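Long-range contact in putative polyketide cyclase (Acidithiobacillus ferrooxidans, PDB 3F9S), which probably acts as a polyketide cyclase of the SnoaL-like family, with its substrate and reaction not established: residues D69-Q75 and T87-T93. Residues are numbered along the deposited sequence; the frame is centred on the assembly and turned at random.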
ATOM      1  N   ASP A  69      -1.694 -15.430  15.592  1.00 29.97           N
ATOM      2  CA  ASP A  69      -3.103 -15.051  15.759  1.00 29.21           C
ATOM      3  C   ASP A  69      -3.475 -13.852  14.895  1.00 28.80           C
ATOM      4  O   ASP A  69      -4.517 -13.235  15.127  1.00 28.89           O
ATOM      5  CB  ASP A  69      -3.423 -14.789  17.230  1.00 30.18           C
ATOM      6  CG  ASP A  69      -2.858 -13.487  17.755  1.00 31.02           C
ATOM      7  OD1 ASP A  69      -2.084 -12.784  17.060  1.00 31.56           O
ATOM      8  OD2 ASP A  69      -3.241 -13.150  18.885  1.00 31.68           O
ATOM      9  N   GLN A  70      -2.643 -13.521  13.904  1.00 27.17           N
ATOM     10  CA  GLN A  70      -2.900 -12.369  13.060  1.00 27.34           C
ATOM     11  C   GLN A  70      -4.240 -12.463  12.361  1.00 28.06           C
ATOM     12  O   GLN A  70      -4.679 -13.548  11.989  1.00 28.59           O
ATOM     13  CB  GLN A  70      -1.796 -12.156  12.024  1.00 27.24           C
ATOM     14  CG  GLN A  70      -1.678 -13.209  10.948  1.00 28.78           C
ATOM     15  CD  GLN A  70      -0.442 -13.010  10.108  1.00 27.95           C
ATOM     16  OE1 GLN A  70      -0.499 -12.349   9.080  1.00 30.56           O
ATOM     17  NE2 GLN A  70       0.688 -13.506  10.577  1.00 27.69           N
ATOM     18  N   CYS A  71      -4.877 -11.308  12.185  1.00 27.97           N
ATOM     19  CA  CYS A  71      -6.184 -11.258  11.583  1.00 27.10           C
ATOM     20  C   CYS A  71      -6.214 -10.061  10.663  1.00 25.24           C
ATOM     21  O   CYS A  71      -5.834  -8.974  11.065  1.00 24.41           O
ATOM     22  CB  CYS A  71      -7.273 -11.122  12.646  1.00 27.96           C
ATOM     23  SG  CYS A  71      -8.887 -11.364  11.910  1.00 34.35           S
ATOM     24  N   PHE A  72      -6.639 -10.298   9.434  1.00 26.47           N
ATOM     25  CA  PHE A  72      -6.801  -9.257   8.424  1.00 26.71           C
ATOM     26  C   PHE A  72      -8.251  -8.828   8.452  1.00 27.71           C
ATOM     27  O   PHE A  72      -9.145  -9.662   8.553  1.00 30.00           O
ATOM     28  CB  PHE A  72      -6.454  -9.774   7.051  1.00 27.77           C
ATOM     29  CG  PHE A  72      -5.000 -10.013   6.874  1.00 26.75           C
ATOM     30  CD1 PHE A  72      -4.405 -11.149   7.420  1.00 29.79           C
ATOM     31  CD2 PHE A  72      -4.216  -9.102   6.188  1.00 29.59           C
ATOM     32  CE1 PHE A  72      -3.041 -11.373   7.266  1.00 25.28           C
ATOM     33  CE2 PHE A  72      -2.858  -9.319   6.023  1.00 30.43           C
ATOM     34  CZ  PHE A  72      -2.269 -10.465   6.542  1.00 25.89           C
ATOM     35  N   ASP A  73      -8.457  -7.521   8.367  1.00 27.60           N
ATOM     36  CA  ASP A  73      -9.761  -6.904   8.420  1.00 27.07           C
ATOM     37  C   ASP A  73      -9.844  -6.076   7.156  1.00 25.56           C
ATOM     38  O   ASP A  73      -9.321  -4.968   7.099  1.00 27.04           O
ATOM     39  CB  ASP A  73      -9.833  -6.066   9.704  1.00 28.28           C
ATOM     40  CG  ASP A  73     -11.094  -5.243   9.820  1.00 32.35           C
ATOM     41  OD1 ASP A  73     -12.024  -5.384   8.996  1.00 36.19           O
ATOM     42  OD2 ASP A  73     -11.119  -4.434  10.767  1.00 38.75           O
ATOM     43  N   ILE A  74     -10.537  -6.625   6.159  1.00 24.19           N
ATOM     44  CA  ILE A  74     -10.614  -6.013   4.848  1.00 23.97           C
ATOM     45  C   ILE A  74     -11.419  -4.740   5.010  1.00 23.93           C
ATOM     46  O   ILE A  74     -12.476  -4.739   5.642  1.00 25.31           O
ATOM     47  CB  ILE A  74     -11.269  -6.945   3.814  1.00 24.81           C
ATOM     48  CG1 ILE A  74     -10.419  -8.198   3.602  1.00 26.43           C
ATOM     49  CG2 ILE A  74     -11.447  -6.236   2.462  1.00 24.50           C
ATOM     50  CD1 ILE A  74     -11.075  -9.218   2.714  1.00 25.49           C
ATOM     51  N   GLN A  75     -10.868  -3.666   4.474  1.00 23.43           N
ATOM     52  CA  GLN A  75     -11.491  -2.361   4.489  1.00 23.12           C
ATOM     53  C   GLN A  75     -12.192  -2.099   3.183  1.00 24.60           C
ATOM     54  O   GLN A  75     -13.329  -1.657   3.185  1.00 29.39           O
ATOM     55  CB  GLN A  75     -10.459  -1.278   4.757  1.00 23.77           C
ATOM     56  CG  GLN A  75      -9.773  -1.466   6.089  1.00 22.08           C
ATOM     57  CD  GLN A  75     -10.732  -1.485   7.237  1.00 27.06           C
ATOM     58  OE1 GLN A  75     -10.993  -2.538   7.832  1.00 28.22           O
ATOM     59  NE2 GLN A  75     -11.322  -0.345   7.513  1.00 22.73           N
ATOM     60  N   THR A  87      -7.687  -3.314   0.536  1.00 22.95           N
ATOM     61  CA  THR A  87      -7.080  -2.515   1.592  1.00 22.41           C
ATOM     62  C   THR A  87      -7.517  -3.213   2.851  1.00 22.96           C
ATOM     63  O   THR A  87      -8.616  -3.761   2.927  1.00 25.16           O
ATOM     64  CB  THR A  87      -7.517  -1.067   1.561  1.00 22.46           C
ATOM     65  OG1 THR A  87      -8.936  -0.992   1.539  1.00 22.86           O
ATOM     66  CG2 THR A  87      -6.944  -0.379   0.322  1.00 23.75           C
ATOM     67  N   TRP A  88      -6.654  -3.166   3.865  1.00 22.87           N
ATOM     68  CA  TRP A  88      -6.901  -3.893   5.081  1.00 22.59           C
ATOM     69  C   TRP A  88      -6.163  -3.341   6.271  1.00 22.74           C
ATOM     70  O   TRP A  88      -5.175  -2.621   6.131  1.00 24.40           O
ATOM     71  CB  TRP A  88      -6.514  -5.361   4.906  1.00 21.44           C
ATOM     72  CG  TRP A  88      -5.198  -5.587   4.226  1.00 21.94           C
ATOM     73  CD1 TRP A  88      -5.010  -5.761   2.926  1.00 23.58           C
ATOM     74  CD2 TRP A  88      -3.911  -5.681   4.839  1.00 24.87           C
ATOM     75  NE1 TRP A  88      -3.688  -5.940   2.631  1.00 23.64           N
ATOM     76  CE2 TRP A  88      -2.973  -5.896   3.796  1.00 24.86           C
ATOM     77  CE3 TRP A  88      -3.453  -5.572   6.148  1.00 23.41           C
ATOM     78  CZ2 TRP A  88      -1.619  -6.060   4.029  1.00 26.75           C
ATOM     79  CZ3 TRP A  88      -2.089  -5.717   6.398  1.00 25.22           C
ATOM     80  CH2 TRP A  88      -1.182  -5.953   5.331  1.00 25.18           C
ATOM     81  N   LEU A  89      -6.732  -3.657   7.424  1.00 22.89           N
ATOM     82  CA  LEU A  89      -6.138  -3.431   8.713  1.00 21.17           C
ATOM     83  C   LEU A  89      -5.769  -4.826   9.156  1.00 22.93           C
ATOM     84  O   LEU A  89      -6.264  -5.832   8.638  1.00 24.20           O
ATOM     85  CB  LEU A  89      -7.139  -2.815   9.664  1.00 23.03           C
ATOM     86  CG  LEU A  89      -7.678  -1.485   9.161  1.00 20.48           C
ATOM     87  CD1 LEU A  89      -8.677  -0.971  10.171  1.00 23.49           C
ATOM     88  CD2 LEU A  89      -6.623  -0.438   8.862  1.00 24.91           C
ATOM     89  N   TRP A  90      -4.904  -4.873  10.149  1.00 22.60           N
ATOM     90  CA  TRP A  90      -4.353  -6.117  10.608  1.00 22.81           C
ATOM     91  C   TRP A  90      -4.039  -5.965  12.056  1.00 23.63           C
ATOM     92  O   TRP A  90      -3.639  -4.883  12.499  1.00 25.12           O
ATOM     93  CB  TRP A  90      -3.084  -6.303   9.815  1.00 24.94           C
ATOM     94  CG  TRP A  90      -2.267  -7.480  10.080  1.00 22.85           C
ATOM     95  CD1 TRP A  90      -2.336  -8.651   9.422  1.00 25.23           C
ATOM     96  CD2 TRP A  90      -1.183  -7.588  11.000  1.00 22.92           C
ATOM     97  NE1 TRP A  90      -1.371  -9.497   9.859  1.00 23.75           N
ATOM     98  CE2 TRP A  90      -0.639  -8.873  10.835  1.00 25.50           C
ATOM     99  CE3 TRP A  90      -0.591  -6.711  11.922  1.00 22.21           C
ATOM    100  CZ2 TRP A  90       0.450  -9.314  11.567  1.00 24.97           C
ATOM    101  CZ3 TRP A  90       0.486  -7.148  12.657  1.00 22.98           C
ATOM    102  CH2 TRP A  90       0.989  -8.445  12.494  1.00 24.60           C
ATOM    103  N   THR A  91      -4.295  -7.026  12.804  1.00 23.12           N
ATOM    104  CA  THR A  91      -4.009  -7.039  14.208  1.00 23.22           C
ATOM    105  C   THR A  91      -3.398  -8.385  14.503  1.00 22.64           C
ATOM    106  O   THR A  91      -3.740  -9.369  13.859  1.00 24.68           O
ATOM    107  CB  THR A  91      -5.287  -6.855  15.038  1.00 24.31           C
ATOM    108  OG1 THR A  91      -6.195  -7.920  14.750  1.00 30.53           O
ATOM    109  CG2 THR A  91      -5.953  -5.515  14.698  1.00 25.78           C
ATOM    110  N   ALA A  92      -2.476  -8.395  15.443  1.00 23.13           N
ATOM    111  CA  ALA A  92      -1.824  -9.622  15.893  1.00 23.53           C
ATOM    112  C   ALA A  92      -1.244  -9.326  17.254  1.00 25.34           C
ATOM    113  O   ALA A  92      -0.992  -8.172  17.580  1.00 26.37           O
ATOM    114  CB  ALA A  92      -0.740 -10.007  14.928  1.00 24.22           C
ATOM    115  N   THR A  93      -1.100 -10.370  18.055  1.00 27.66           N
ATOM    116  CA  THR A  93      -0.516 -10.279  19.383  1.00 29.09           C
ATOM    117  C   THR A  93       0.967 -10.514  19.189  1.00 30.08           C
ATOM    118  O   THR A  93       1.348 -11.401  18.418  1.00 29.59           O
ATOM    119  CB  THR A  93      -1.058 -11.387  20.301  1.00 28.83           C
ATOM    120  OG1 THR A  93      -2.486 -11.331  20.304  1.00 30.80           O
ATOM    121  CG2 THR A  93      -0.556 -11.215  21.708  1.00 28.71           C
TER
HETATM  122  O   HOH W   1      -5.471 -10.797  15.824  1.00 38.84           O
HETATM  123  O   HOH W   2       0.367 -13.281  16.980  1.00 38.93           O
HETATM  124  O   HOH W   3      -7.652  -7.152  12.140  1.00 34.62           O
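T87 opens the ladder: its O accepts Q75 N at 2.7 Å (N-H...O angle 166°). W88, in a non-hydrogen-bonded pair with I74 (CA-CA 4.3 Å), offers its face to the edge of F72, the F72 and W88 six-membered ring centroids 4.8 Å apart and planes at 66°; its NE1 is hydrogen-bonded to T114 of strand 107-118. L89 pairs with D73 through two backbone hydrogen bonds, D73 N to L89 O (2.8 Å) and L89 N to D73 O (2.9 Å), while its side chain packs on H40 of the second subunit. W90 turns its edge to the F72 face (five-membered ring, centroids 4.5 Å, planes 73°), a second T-shaped pair that completes an aromatic cluster, and its NE1 donates to Q70 OE1 at 3.1 Å; Q70 NE2 is held by F67 O. T91 and C71 repeat the two-hydrogen-bond pair (C71 N to T91 O 2.8 Å, T91 N to C71 O 3.0 Å). Past A92, the D69 carboxylate takes T93 N on OD1 (2.8 Å) and T93 OG1 on OD2 (a very short 2.4 Å). The axes of 71-75 and 87-93 approach to 4.3 Å at 150°, as expected for an antiparallel hairpin; F72 and I74 pack on helix 8-21, within the curved sheet of an NTF2-like fold, as in SnoaL-type cyclases.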